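Local coordinates for nuclear inclusion protein A (Tobacco vein mottling virus, PDB 3MMG) that probably acts as a cysteine-type peptidase, a 3C-type viral protease with the two-barrel fold of chymotrypsin-like enzymes, at residues N12-C17 and G152-S157; F33-G38 and G161-I166; I42-L47 and Y178-P183; L55-M60 and F64-S69. The protein carries 3 engineered substitutions. One frame throughout, in Å; residues are numbered along the deposited sequence.

In the fold
Interactions 1, 2 and 3 lie in the buried region between the two beta domains. Interactions 1 and 2 have centres about 5 Å apart and share strand pairing, since Leu-155 O and Leu-164 N probably form a hydrogen bond of 2.8 Å. Interactions 2 and 3 have centres about 10 Å apart and meet on both sheets. Segment 42-47 of interaction 3 carries His-46, which bonds to and stacks on the bound peptide and pairs with Asp-81, so it reaches the probable active site. Interaction 1 approaches the same region through Gly-152, which follows Ala-151, a residue His-46 packs on. Interaction 4 is the outer hairpin of the first sheet, centred about 19 Å from interactions 1 and 3.

Interaction 1: residues N12-C17 and G152-S157; sequences NPISAC and GSPLVS
The backbones of 12-17 and 152-157 stay well apart, with the CA atoms of Ile-14 and Pro-154 at 8.3 Å. The side chain of Ile-14 spans the gap to the strand. It sits on the short helix 12-15 and its side chain heads for strand 154-157. The two branches of Ile-14 do separate work. CD1, at the end of the longer branch, meets Val-156 tip to tip. It touches both methyls of that valine, with Ile-14 CD1 to Val-156 CG1 at 3.6 Å and to Val-156 CG2 also at 3.6 Å. The methyl therefore seats in the fork of the valine. The shorter branch reaches the proline ring, where Ile-14 CG2 lies 3.8 Å from Pro-154 CG. Here the two side chains slide past each other in opposite directions. With chi1 at -59°, CG1 lies beside the backbone N of Ile-14 and CG2 is anti to it. This spreads the branches over two residues of the strand. Pro-154 and Val-156 alternate with Leu-155, so both face the helix. All three touching residues are buried and the contact is wholly apolar. Phe-11 and Val-112 also pack on Val-156. Ser-15 bonds through OG to Ser-113 O, which ties the helix to strand 109-116. Pro-154 also touches Ile-35 of strand 28-37 and Ile-163 of strand 163-171, so the contact lies where the two sheets meet.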
loop_
_atom_site.group_PDB
_atom_site.type_symbol
_atom_site.label_atom_id
_atom_site.label_comp_id
_atom_site.label_asym_id
_atom_site.label_seq_id
_atom_site.Cartn_x
_atom_site.Cartn_y
_atom_site.Cartn_z
ATOM N N ASN A 12 -2.999 -9.856 13.074
ATOM C CA ASN A 12 -4.408 -9.831 12.704
ATOM C C ASN A 12 -5.055 -8.462 12.637
ATOM O O ASN A 12 -5.858 -8.215 11.730
ATOM C CB ASN A 12 -5.197 -10.784 13.603
ATOM C CG ASN A 12 -4.858 -12.213 13.303
ATOM O OD1 ASN A 12 -5.245 -12.734 12.257
ATOM N ND2 ASN A 12 -4.089 -12.832 14.180
ATOM N N PRO A 13 -4.720 -7.558 13.574
ATOM C CA PRO A 13 -5.283 -6.203 13.433
ATOM C C PRO A 13 -4.932 -5.487 12.122
ATOM O O PRO A 13 -5.744 -4.701 11.602
ATOM C CB PRO A 13 -4.669 -5.457 14.610
ATOM C CG PRO A 13 -4.439 -6.522 15.654
ATOM C CD PRO A 13 -3.962 -7.699 14.831
ATOM N N ILE A 14 -3.732 -5.740 11.600
ATOM C CA ILE A 14 -3.368 -5.211 10.276
ATOM C C ILE A 14 -4.186 -5.835 9.164
ATOM O O ILE A 14 -4.758 -5.116 8.339
ATOM C CB ILE A 14 -1.855 -5.365 9.998
ATOM C CG1 ILE A 14 -1.055 -4.619 11.076
ATOM C CG2 ILE A 14 -1.510 -4.878 8.581
ATOM C CD1 ILE A 14 0.352 -5.129 11.238
ATOM N N SER A 15 -4.242 -7.167 9.149
ATOM C CA SER A 15 -5.039 -7.913 8.185
ATOM C C SER A 15 -6.502 -7.463 8.146
ATOM O O SER A 15 -7.119 -7.448 7.082
ATOM C CB SER A 15 -4.955 -9.405 8.506
ATOM O OG SER A 15 -5.756 -10.153 7.630
ATOM N N ALA A 16 -7.044 -7.089 9.307
ATOM C CA ALA A 16 -8.440 -6.653 9.411
ATOM C C ALA A 16 -8.709 -5.345 8.645
ATOM O O ALA A 16 -9.854 -5.051 8.323
ATOM C CB ALA A 16 -8.851 -6.514 10.865
ATOM N N CYS A 17 -7.652 -4.559 8.398
ATOM C CA CYS A 17 -7.732 -3.288 7.686
ATOM C C CYS A 17 -7.279 -3.366 6.237
ATOM O O CYS A 17 -7.349 -2.385 5.505
ATOM C CB CYS A 17 -6.902 -2.242 8.422
ATOM S SG CYS A 17 -7.602 -1.898 10.059
ATOM N N GLY A 152 0.548 -2.805 -2.848
ATOM C CA GLY A 152 -0.336 -2.233 -1.823
ATOM C C GLY A 152 -0.377 -3.022 -0.536
ATOM O O GLY A 152 -0.900 -2.522 0.482
ATOM N N SER A 153 0.175 -4.240 -0.555
ATOM C CA SER A 153 0.257 -5.082 0.642
ATOM C C SER A 153 1.202 -4.444 1.649
ATOM O O SER A 153 2.330 -4.056 1.287
ATOM C CB SER A 153 0.710 -6.507 0.294
ATOM O OG SER A 153 -0.165 -7.100 -0.676
ATOM N N PRO A 154 0.758 -4.300 2.904
ATOM C CA PRO A 154 1.673 -3.727 3.901
ATOM C C PRO A 154 2.916 -4.571 4.186
ATOM O O PRO A 154 2.850 -5.804 4.233
ATOM C CB PRO A 154 0.822 -3.617 5.174
ATOM C CG PRO A 154 -0.309 -4.572 4.981
ATOM C CD PRO A 154 -0.566 -4.625 3.475
ATOM N N LEU A 155 4.028 -3.874 4.370
ATOM C CA LEU A 155 5.239 -4.443 4.969
ATOM C C LEU A 155 5.323 -3.988 6.407
ATOM O O LEU A 155 5.278 -2.778 6.691
ATOM C CB LEU A 155 6.481 -3.996 4.200
ATOM C CG LEU A 155 6.761 -4.626 2.826
ATOM C CD1 LEU A 155 6.913 -6.149 2.920
ATOM C CD2 LEU A 155 5.691 -4.234 1.770
ATOM N N VAL A 156 5.420 -4.960 7.301
ATOM C CA VAL A 156 5.243 -4.734 8.734
ATOM C C VAL A 156 6.543 -5.059 9.470
ATOM O O VAL A 156 7.128 -6.121 9.254
ATOM C CB VAL A 156 4.075 -5.621 9.289
ATOM C CG1 VAL A 156 3.881 -5.395 10.793
ATOM C CG2 VAL A 156 2.777 -5.302 8.558
ATOM N N SER A 157 7.002 -4.162 10.335
ATOM C CA SER A 157 8.222 -4.446 11.104
ATOM C C SER A 157 8.008 -5.581 12.122
ATOM O O SER A 157 7.011 -5.601 12.843
ATOM C CB SER A 157 8.623 -3.197 11.901
ATOM O OG SER A 157 9.688 -3.530 12.792
#

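Interaction 2: residues F33-G38 and G161-I166; sequences FGIGFG and GNILGI
Ile-35 O and Ile-42 N form a probable hydrogen bond that joins strand 28-37 to strand 40-43. The contact with 161-166 is made by the side chain of Ile-35 alone. Its terminal methyl does all the touching. Ile-35 CD1 lies 3.6 Å from Ile-166 CG2, and these two side chains cross obliquely. The same CD1 is 4.2 Å from Ile-163 CG2, a looser approach made tip to tip. An extended chain, with chi2 at 169°, carries CD1 out between the two partners. In Ile-166 chi1 is 52°, which sets CG1 between the backbone N and the carbonyl carbon and leaves CG2 to meet Ile-35. Residues 163 and 166 would alternate to opposite faces in a regular strand. A classic beta bulge, with Leu-164 and Gly-165 both facing Leu-155, brings them to the same face. Pro-154 and Leu-98 also pack on Ile-35. Three buried isoleucines thus join strands of different sheets. The contact is aliphatic throughout, so it probably contributes to the domain interface through close packing and exclusion of water.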
loop_
_atom_site.group_PDB
_atom_site.type_symbol
_atom_site.label_atom_id
_atom_site.label_comp_id
_atom_site.label_asym_id
_atom_site.label_seq_id
_atom_site.Cartn_x
_atom_site.Cartn_y
_atom_site.Cartn_z
ATOM N N PHE A 33 -3.945 -4.195 -3.489
ATOM C CA PHE A 33 -4.427 -4.136 -2.106
ATOM C C PHE A 33 -4.335 -2.704 -1.608
ATOM O O PHE A 33 -3.584 -1.878 -2.178
ATOM C CB PHE A 33 -3.581 -5.053 -1.227
ATOM C CG PHE A 33 -3.818 -6.517 -1.479
ATOM C CD1 PHE A 33 -3.128 -7.191 -2.483
ATOM C CD2 PHE A 33 -4.769 -7.199 -0.725
ATOM C CE1 PHE A 33 -3.359 -8.553 -2.738
ATOM C CE2 PHE A 33 -5.005 -8.560 -0.963
ATOM C CZ PHE A 33 -4.287 -9.234 -1.968
ATOM N N GLY A 34 -5.089 -2.416 -0.554
ATOM C CA GLY A 34 -5.000 -1.143 0.147
ATOM C C GLY A 34 -5.099 -1.331 1.652
ATOM O O GLY A 34 -5.316 -2.454 2.146
ATOM N N ILE A 35 -4.932 -0.231 2.377
ATOM C CA ILE A 35 -5.072 -0.209 3.835
ATOM C C ILE A 35 -6.160 0.791 4.240
ATOM O O ILE A 35 -6.061 1.956 3.907
ATOM C CB ILE A 35 -3.744 0.225 4.509
ATOM C CG1 ILE A 35 -2.591 -0.672 4.052
ATOM C CG2 ILE A 35 -3.881 0.201 6.070
ATOM C CD1 ILE A 35 -1.191 -0.165 4.446
ATOM N N GLY A 36 -7.192 0.337 4.935
ATOM C CA GLY A 36 -8.213 1.251 5.462
ATOM C C GLY A 36 -7.816 1.867 6.792
ATOM O O GLY A 36 -7.201 1.214 7.650
ATOM N N PHE A 37 -8.210 3.124 6.990
ATOM C CA PHE A 37 -7.944 3.840 8.232
ATOM C C PHE A 37 -8.988 4.960 8.325
ATOM O O PHE A 37 -8.975 5.870 7.520
ATOM C CB PHE A 37 -6.511 4.406 8.198
ATOM C CG PHE A 37 -6.044 5.000 9.510
ATOM C CD1 PHE A 37 -6.424 6.284 9.882
ATOM C CD2 PHE A 37 -5.190 4.287 10.339
ATOM C CE1 PHE A 37 -5.974 6.848 11.083
ATOM C CE2 PHE A 37 -4.736 4.836 11.549
ATOM C CZ PHE A 37 -5.136 6.112 11.917
ATOM N N GLY A 38 -9.909 4.849 9.266
ATOM C CA GLY A 38 -11.039 5.774 9.308
ATOM C C GLY A 38 -11.758 5.767 7.963
ATOM O O GLY A 38 -12.018 4.712 7.412
ATOM N N GLY A 161 5.835 -4.178 15.066
ATOM C CA GLY A 161 4.552 -4.319 14.356
ATOM C C GLY A 161 4.013 -3.080 13.643
ATOM O O GLY A 161 2.881 -3.081 13.182
ATOM N N ASN A 162 4.820 -2.030 13.529
ATOM C CA ASN A 162 4.416 -0.852 12.763
ATOM C C ASN A 162 4.417 -1.152 11.262
ATOM O O ASN A 162 5.214 -1.962 10.780
ATOM C CB ASN A 162 5.357 0.319 13.010
ATOM C CG ASN A 162 5.149 1.001 14.377
ATOM O OD1 ASN A 162 4.620 0.424 15.364
ATOM N ND2 ASN A 162 5.589 2.248 14.436
ATOM N N ILE A 163 3.522 -0.489 10.535
ATOM C CA ILE A 163 3.522 -0.606 9.073
ATOM C C ILE A 163 4.585 0.346 8.536
ATOM O O ILE A 163 4.549 1.543 8.855
ATOM C CB ILE A 163 2.147 -0.257 8.501
ATOM C CG1 ILE A 163 1.066 -1.195 9.110
ATOM C CG2 ILE A 163 2.165 -0.296 6.959
ATOM C CD1 ILE A 163 -0.341 -0.819 8.711
ATOM N N LEU A 164 5.510 -0.177 7.719
ATOM C CA LEU A 164 6.666 0.624 7.259
ATOM C C LEU A 164 6.512 1.071 5.811
ATOM O O LEU A 164 7.190 1.994 5.368
ATOM C CB LEU A 164 7.963 -0.156 7.385
ATOM C CG LEU A 164 8.311 -0.711 8.765
ATOM C CD1 LEU A 164 9.730 -1.285 8.724
ATOM C CD2 LEU A 164 8.130 0.303 9.889
ATOM N N GLY A 165 5.622 0.404 5.077
ATOM C CA GLY A 165 5.542 0.693 3.643
ATOM C C GLY A 165 4.496 -0.199 3.023
ATOM O O GLY A 165 3.882 -1.024 3.707
ATOM N N ILE A 166 4.313 -0.044 1.722
ATOM C CA ILE A 166 3.450 -0.944 0.955
ATOM C C ILE A 166 4.168 -1.421 -0.299
ATOM O O ILE A 166 5.011 -0.699 -0.858
ATOM C CB ILE A 166 2.098 -0.287 0.575
ATOM C CG1 ILE A 166 2.297 1.065 -0.119
ATOM C CG2 ILE A 166 1.225 -0.170 1.835
ATOM C CD1 ILE A 166 1.016 1.632 -0.779
#

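Interaction 3: residues I42-L47 and Y178-P183; sequences IANQHL and YFVEFP
Ile-42 and Phe-182 make the closest contact between 42-47 and 178-183. The methyl Ile-42 CG2 comes to the edge of the phenyl ring, in its plane. It lies 3.7 Å from Phe-182 CE2 and 3.8 Å from Phe-182 CZ. The Ile-42 torsion chi1 of -65° puts CG2 anti to the backbone N, on the branch that meets the ring. Phe-182 starts from a CB that does not face the other segment, but its ring end swings nearer. A second, looser touch pairs Asn-44 ND2 with Val-180 CG1 at 4.2 Å. It is a polar group resting against a methyl.

The next shell explains these positions. The Phe-182 ring meets Phe-100 edge-to-face and Phe-186 with planes at about 55°, and Ile-163 packs against it. The amide of Asn-44 is fixed by two bonds from ND2, one to Asp-81 OD2 and one to His-167 O. The second of these reaches strand 163-171 of the other sheet, so the asparagine bridges the domains. Asp-81 OD2 also accepts from His-46 ND1. Asn-44 therefore probably helps place the carboxylate that orients the imidazole. His-46 follows on a 3-10 segment, whose start is marked by the bond from Leu-47 N to Asn-44 O at 3.2 Å.

His-46 also faces the bound peptide. NE2 bonds to a polar side chain and the ring stacks on an aromatic one. The His-46 and Asp-81 pair at the interface of two barrels is consistent with the active site of chymotrypsin-like cysteine proteases.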
loop_
_atom_site.group_PDB
_atom_site.type_symbol
_atom_site.label_atom_id
_atom_site.label_comp_id
_atom_site.label_asym_id
_atom_site.label_seq_id
_atom_site.Cartn_x
_atom_site.Cartn_y
_atom_site.Cartn_z
ATOM N N ILE A 42 -5.625 3.883 1.860
ATOM C CA ILE A 42 -4.233 4.188 1.523
ATOM C C ILE A 42 -3.858 3.186 0.446
ATOM O O ILE A 42 -4.070 1.965 0.611
ATOM C CB ILE A 42 -3.333 3.991 2.753
ATOM C CG1 ILE A 42 -3.661 5.005 3.881
ATOM C CG2 ILE A 42 -1.856 4.017 2.354
ATOM C CD1 ILE A 42 -3.351 4.474 5.282
ATOM N N ALA A 43 -3.336 3.678 -0.672
ATOM C CA ALA A 43 -3.035 2.796 -1.791
ATOM C C ALA A 43 -1.788 3.277 -2.523
ATOM O O ALA A 43 -1.254 4.333 -2.211
ATOM C CB ALA A 43 -4.233 2.734 -2.755
ATOM N N ASN A 44 -1.337 2.499 -3.503
ATOM C CA ASN A 44 -0.294 2.994 -4.420
ATOM C C ASN A 44 -0.866 4.070 -5.346
ATOM O O ASN A 44 -1.997 3.942 -5.804
ATOM C CB ASN A 44 0.231 1.875 -5.310
ATOM C CG ASN A 44 0.871 0.746 -4.526
ATOM O OD1 ASN A 44 0.206 -0.228 -4.198
ATOM N ND2 ASN A 44 2.150 0.895 -4.180
ATOM N N GLN A 45 -0.087 5.115 -5.648
ATOM C CA GLN A 45 -0.488 6.033 -6.754
ATOM C C GLN A 45 -0.760 5.313 -8.066
ATOM O O GLN A 45 -1.690 5.687 -8.800
ATOM C CB GLN A 45 0.552 7.134 -7.006
ATOM C CG GLN A 45 0.551 8.192 -5.919
ATOM C CD GLN A 45 1.527 9.302 -6.200
ATOM O OE1 GLN A 45 1.963 9.462 -7.324
ATOM N NE2 GLN A 45 1.867 10.075 -5.180
ATOM N N HIS A 46 -0.005 4.259 -8.343
ATOM C CA HIS A 46 -0.130 3.552 -9.615
ATOM C C HIS A 46 -1.434 2.768 -9.810
ATOM O O HIS A 46 -1.710 2.280 -10.910
ATOM C CB HIS A 46 1.103 2.708 -9.920
ATOM C CG HIS A 46 1.143 1.364 -9.255
ATOM N ND1 HIS A 46 1.899 1.127 -8.126
ATOM C CD2 HIS A 46 0.623 0.164 -9.620
ATOM C CE1 HIS A 46 1.811 -0.153 -7.801
ATOM N NE2 HIS A 46 1.049 -0.764 -8.696
ATOM N N LEU A 47 -2.240 2.685 -8.752
ATOM C CA LEU A 47 -3.616 2.218 -8.880
ATOM C C LEU A 47 -4.380 3.065 -9.905
ATOM O O LEU A 47 -5.279 2.561 -10.565
ATOM C CB LEU A 47 -4.336 2.280 -7.526
ATOM C CG LEU A 47 -5.844 1.988 -7.491
ATOM C CD1 LEU A 47 -6.105 0.527 -7.880
ATOM C CD2 LEU A 47 -6.316 2.296 -6.095
ATOM N N TYR A 178 10.619 -4.218 -4.447
ATOM C CA TYR A 178 10.773 -2.970 -3.690
ATOM C C TYR A 178 9.433 -2.524 -3.134
ATOM O O TYR A 178 8.409 -2.612 -3.820
ATOM C CB TYR A 178 11.362 -1.848 -4.545
ATOM C CG TYR A 178 12.663 -2.214 -5.183
ATOM C CD1 TYR A 178 12.667 -2.908 -6.387
ATOM C CD2 TYR A 178 13.892 -1.897 -4.578
ATOM C CE1 TYR A 178 13.828 -3.301 -6.980
ATOM C CE2 TYR A 178 15.104 -2.296 -5.207
ATOM C CZ TYR A 178 15.028 -2.988 -6.409
ATOM O OH TYR A 178 16.129 -3.433 -7.110
ATOM N N PHE A 179 9.459 -2.076 -1.885
ATOM C CA PHE A 179 8.309 -1.429 -1.304
ATOM C C PHE A 179 8.543 0.065 -1.174
ATOM O O PHE A 179 9.698 0.523 -1.231
ATOM C CB PHE A 179 7.907 -2.069 0.032
ATOM C CG PHE A 179 8.808 -1.772 1.205
ATOM C CD1 PHE A 179 8.589 -0.632 2.013
ATOM C CD2 PHE A 179 9.816 -2.684 1.575
ATOM C CE1 PHE A 179 9.369 -0.407 3.152
ATOM C CE2 PHE A 179 10.591 -2.472 2.738
ATOM C CZ PHE A 179 10.378 -1.328 3.511
ATOM N N VAL A 180 7.456 0.817 -1.005
ATOM C CA VAL A 180 7.571 2.286 -0.836
ATOM C C VAL A 180 7.284 2.586 0.623
ATOM O O VAL A 180 6.281 2.115 1.149
ATOM C CB VAL A 180 6.602 3.107 -1.751
ATOM C CG1 VAL A 180 5.149 2.543 -1.687
ATOM C CG2 VAL A 180 6.655 4.617 -1.416
ATOM N N GLU A 181 8.163 3.367 1.259
ATOM C CA GLU A 181 8.050 3.646 2.685
ATOM C C GLU A 181 7.052 4.746 2.967
ATOM O O GLU A 181 6.907 5.673 2.174
ATOM C CB GLU A 181 9.418 4.062 3.255
ATOM C CG GLU A 181 9.969 5.334 2.615
ATOM C CD GLU A 181 10.931 6.103 3.499
ATOM O OE1 GLU A 181 11.960 5.552 3.904
ATOM O OE2 GLU A 181 10.651 7.283 3.772
ATOM N N PHE A 182 6.384 4.646 4.116
ATOM C CA PHE A 182 5.650 5.780 4.669
ATOM C C PHE A 182 6.620 6.840 5.140
ATOM O O PHE A 182 7.724 6.511 5.584
ATOM C CB PHE A 182 4.715 5.323 5.804
ATOM C CG PHE A 182 3.538 4.578 5.269
ATOM C CD1 PHE A 182 3.576 3.187 5.166
ATOM C CD2 PHE A 182 2.470 5.266 4.716
ATOM C CE1 PHE A 182 2.532 2.486 4.586
ATOM C CE2 PHE A 182 1.402 4.566 4.117
ATOM C CZ PHE A 182 1.442 3.176 4.045
ATOM N N PRO A 183 6.219 8.112 5.036
ATOM C CA PRO A 183 7.016 9.206 5.564
ATOM C C PRO A 183 6.816 9.388 7.077
ATOM O O PRO A 183 5.927 8.780 7.682
ATOM C CB PRO A 183 6.444 10.412 4.822
ATOM C CG PRO A 183 4.990 10.083 4.692
ATOM C CD PRO A 183 5.005 8.603 4.351
#

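Interaction 4: residues L55-M60 and F64-S69; sequences LTIKTM and FAVANS. Engineered in segment 64-69: Ala-65 (natural residue Lys), Ala-67 (natural residue Lys).
Leu-55 and Val-66 pack side by side on the buried side of this antiparallel pair, pointing the same way. Leu-55 CB lies 3.7 Å from Val-66 CG2. The other valine branch meets Ile-57, with Val-66 CG1 to Ile-57 CD1 at 3.6 Å. Chi1 of -58° sets CG2 of Val-66 between its backbone N and carbonyl carbon, close over Leu-55. Further along, Thr-59 crosses Phe-64 at about a right angle. Its OG1 comes to the ring edge, near the plane, 3.7 Å from Phe-64 CE1, while bonding to Gly-62 O and His-61 N in the turn.

The backbone is firm around Ile-57 and Phe-64. Ile-57 N donates to Phe-64 O and Phe-64 N to Ile-57 O, both at 2.8 Å. Another sound bond runs from Leu-55 N to Ala-67 O at 2.8 Å. Between them the ladder is loose. Leu-55 O receives only weak bonds from Val-66 N and Ala-67 N. A water donates to Leu-55 O at 2.9 Å and also bonds Thr-56 OG1. On this side Ala-65 CB lies 4.0 Å from Thr-56 OG1. Ala-65 is exposed, and both Ala-65 and Ala-67 are engineered residues.

Val-66 and Ala-67 both face Leu-55, a classic beta bulge. Such a bulge usually accentuates the twist of a strand. Here it lies in the beta hairpin of strands 54-59 and 62-68, and 62-68 is an outermost strand of the first sheet.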
loop_
_atom_site.group_PDB
_atom_site.type_symbol
_atom_site.label_atom_id
_atom_site.label_comp_id
_atom_site.label_asym_id
_atom_site.label_seq_id
_atom_site.Cartn_x
_atom_site.Cartn_y
_atom_site.Cartn_z
ATOM N N LEU A 55 -14.005 1.988 -9.403
ATOM C CA LEU A 55 -13.240 1.442 -8.286
ATOM C C LEU A 55 -14.167 0.656 -7.369
ATOM O O LEU A 55 -15.215 1.166 -6.962
ATOM C CB LEU A 55 -12.606 2.586 -7.506
ATOM C CG LEU A 55 -11.780 2.213 -6.271
ATOM C CD1 LEU A 55 -10.527 1.414 -6.655
ATOM C CD2 LEU A 55 -11.395 3.508 -5.538
ATOM N N THR A 56 -13.791 -0.579 -7.068
ATOM C CA THR A 56 -14.540 -1.406 -6.112
ATOM C C THR A 56 -13.586 -1.739 -4.984
ATOM O O THR A 56 -12.416 -2.087 -5.243
ATOM C CB THR A 56 -15.089 -2.685 -6.770
ATOM O OG1 THR A 56 -16.047 -2.319 -7.775
ATOM C CG2 THR A 56 -15.806 -3.576 -5.734
ATOM N N ILE A 57 -14.054 -1.588 -3.748
ATOM C CA ILE A 57 -13.225 -1.790 -2.569
ATOM C C ILE A 57 -13.847 -2.904 -1.737
ATOM O O ILE A 57 -14.963 -2.733 -1.220
ATOM C CB ILE A 57 -13.154 -0.498 -1.747
ATOM C CG1 ILE A 57 -12.636 0.642 -2.636
ATOM C CG2 ILE A 57 -12.288 -0.714 -0.479
ATOM C CD1 ILE A 57 -13.483 1.899 -2.626
ATOM N N LYS A 58 -13.135 -4.020 -1.597
ATOM C CA LYS A 58 -13.620 -5.129 -0.780
ATOM C C LYS A 58 -12.940 -5.120 0.572
ATOM O O LYS A 58 -11.717 -5.068 0.643
ATOM C CB LYS A 58 -13.450 -6.481 -1.456
ATOM C CG LYS A 58 -14.161 -7.604 -0.681
ATOM C CD LYS A 58 -14.240 -8.892 -1.480
ATOM C CE LYS A 58 -15.113 -9.925 -0.757
ATOM N NZ LYS A 58 -16.572 -9.527 -0.607
ATOM N N THR A 59 -13.748 -5.147 1.629
ATOM C CA THR A 59 -13.240 -5.066 2.997
ATOM C C THR A 59 -13.843 -6.173 3.879
ATOM O O THR A 59 -14.812 -6.814 3.498
ATOM C CB THR A 59 -13.571 -3.697 3.650
ATOM O OG1 THR A 59 -14.926 -3.703 4.127
ATOM C CG2 THR A 59 -13.390 -2.566 2.666
ATOM N N MET A 60 -13.320 -6.330 5.086
ATOM C CA MET A 60 -13.873 -7.335 6.000
ATOM C C MET A 60 -15.299 -7.014 6.423
ATOM O O MET A 60 -16.024 -7.926 6.910
ATOM C CB MET A 60 -12.976 -7.520 7.246
ATOM C CG MET A 60 -12.960 -6.370 8.214
ATOM S SD MET A 60 -12.275 -6.845 9.821
ATOM C CE MET A 60 -12.487 -8.588 9.818
ATOM N N PHE A 64 -17.738 -2.363 -1.560
ATOM C CA PHE A 64 -18.227 -1.023 -1.876
ATOM C C PHE A 64 -17.817 -0.627 -3.275
ATOM O O PHE A 64 -16.629 -0.433 -3.567
ATOM C CB PHE A 64 -17.734 -0.035 -0.817
ATOM C CG PHE A 64 -18.075 -0.467 0.587
ATOM C CD1 PHE A 64 -17.093 -0.981 1.445
ATOM C CD2 PHE A 64 -19.396 -0.458 1.021
ATOM C CE1 PHE A 64 -17.431 -1.437 2.739
ATOM C CE2 PHE A 64 -19.729 -0.900 2.303
ATOM C CZ PHE A 64 -18.753 -1.386 3.152
ATOM N N ALA A 65 -18.816 -0.560 -4.148
ATOM C CA ALA A 65 -18.594 -0.248 -5.541
ATOM C C ALA A 65 -18.763 1.239 -5.755
ATOM O O ALA A 65 -19.832 1.702 -6.160
ATOM C CB ALA A 65 -19.553 -1.063 -6.431
ATOM N N VAL A 66 -17.703 1.997 -5.485
ATOM C CA VAL A 66 -17.791 3.468 -5.482
ATOM C C VAL A 66 -17.928 4.048 -6.901
ATOM O O VAL A 66 -18.309 5.211 -7.085
ATOM C CB VAL A 66 -16.637 4.133 -4.661
ATOM C CG1 VAL A 66 -16.642 3.629 -3.217
ATOM C CG2 VAL A 66 -15.287 3.869 -5.280
ATOM N N ALA A 67 -17.653 3.207 -7.895
ATOM C CA ALA A 67 -17.706 3.557 -9.316
ATOM C C ALA A 67 -16.594 4.523 -9.705
ATOM O O ALA A 67 -15.460 4.372 -9.251
ATOM C CB ALA A 67 -19.082 4.065 -9.729
ATOM N N ASN A 68 -16.918 5.519 -10.528
ATOM C CA ASN A 68 -15.907 6.376 -11.136
ATOM C C ASN A 68 -15.001 7.064 -10.110
ATOM O O ASN A 68 -15.457 7.919 -9.350
ATOM C CB ASN A 68 -16.626 7.404 -12.018
ATOM C CG ASN A 68 -15.718 8.098 -12.990
ATOM O OD1 ASN A 68 -14.536 8.321 -12.730
ATOM N ND2 ASN A 68 -16.284 8.472 -14.133
ATOM N N SER A 69 -13.712 6.690 -10.092
ATOM C CA SER A 69 -12.769 7.179 -9.072
ATOM C C SER A 69 -12.438 8.686 -9.141
ATOM O O SER A 69 -12.026 9.294 -8.139
ATOM C CB SER A 69 -11.473 6.371 -9.140
ATOM O OG SER A 69 -10.582 6.994 -10.040
HETATM O O HOH W 1 -17.347 0.304 -8.743
#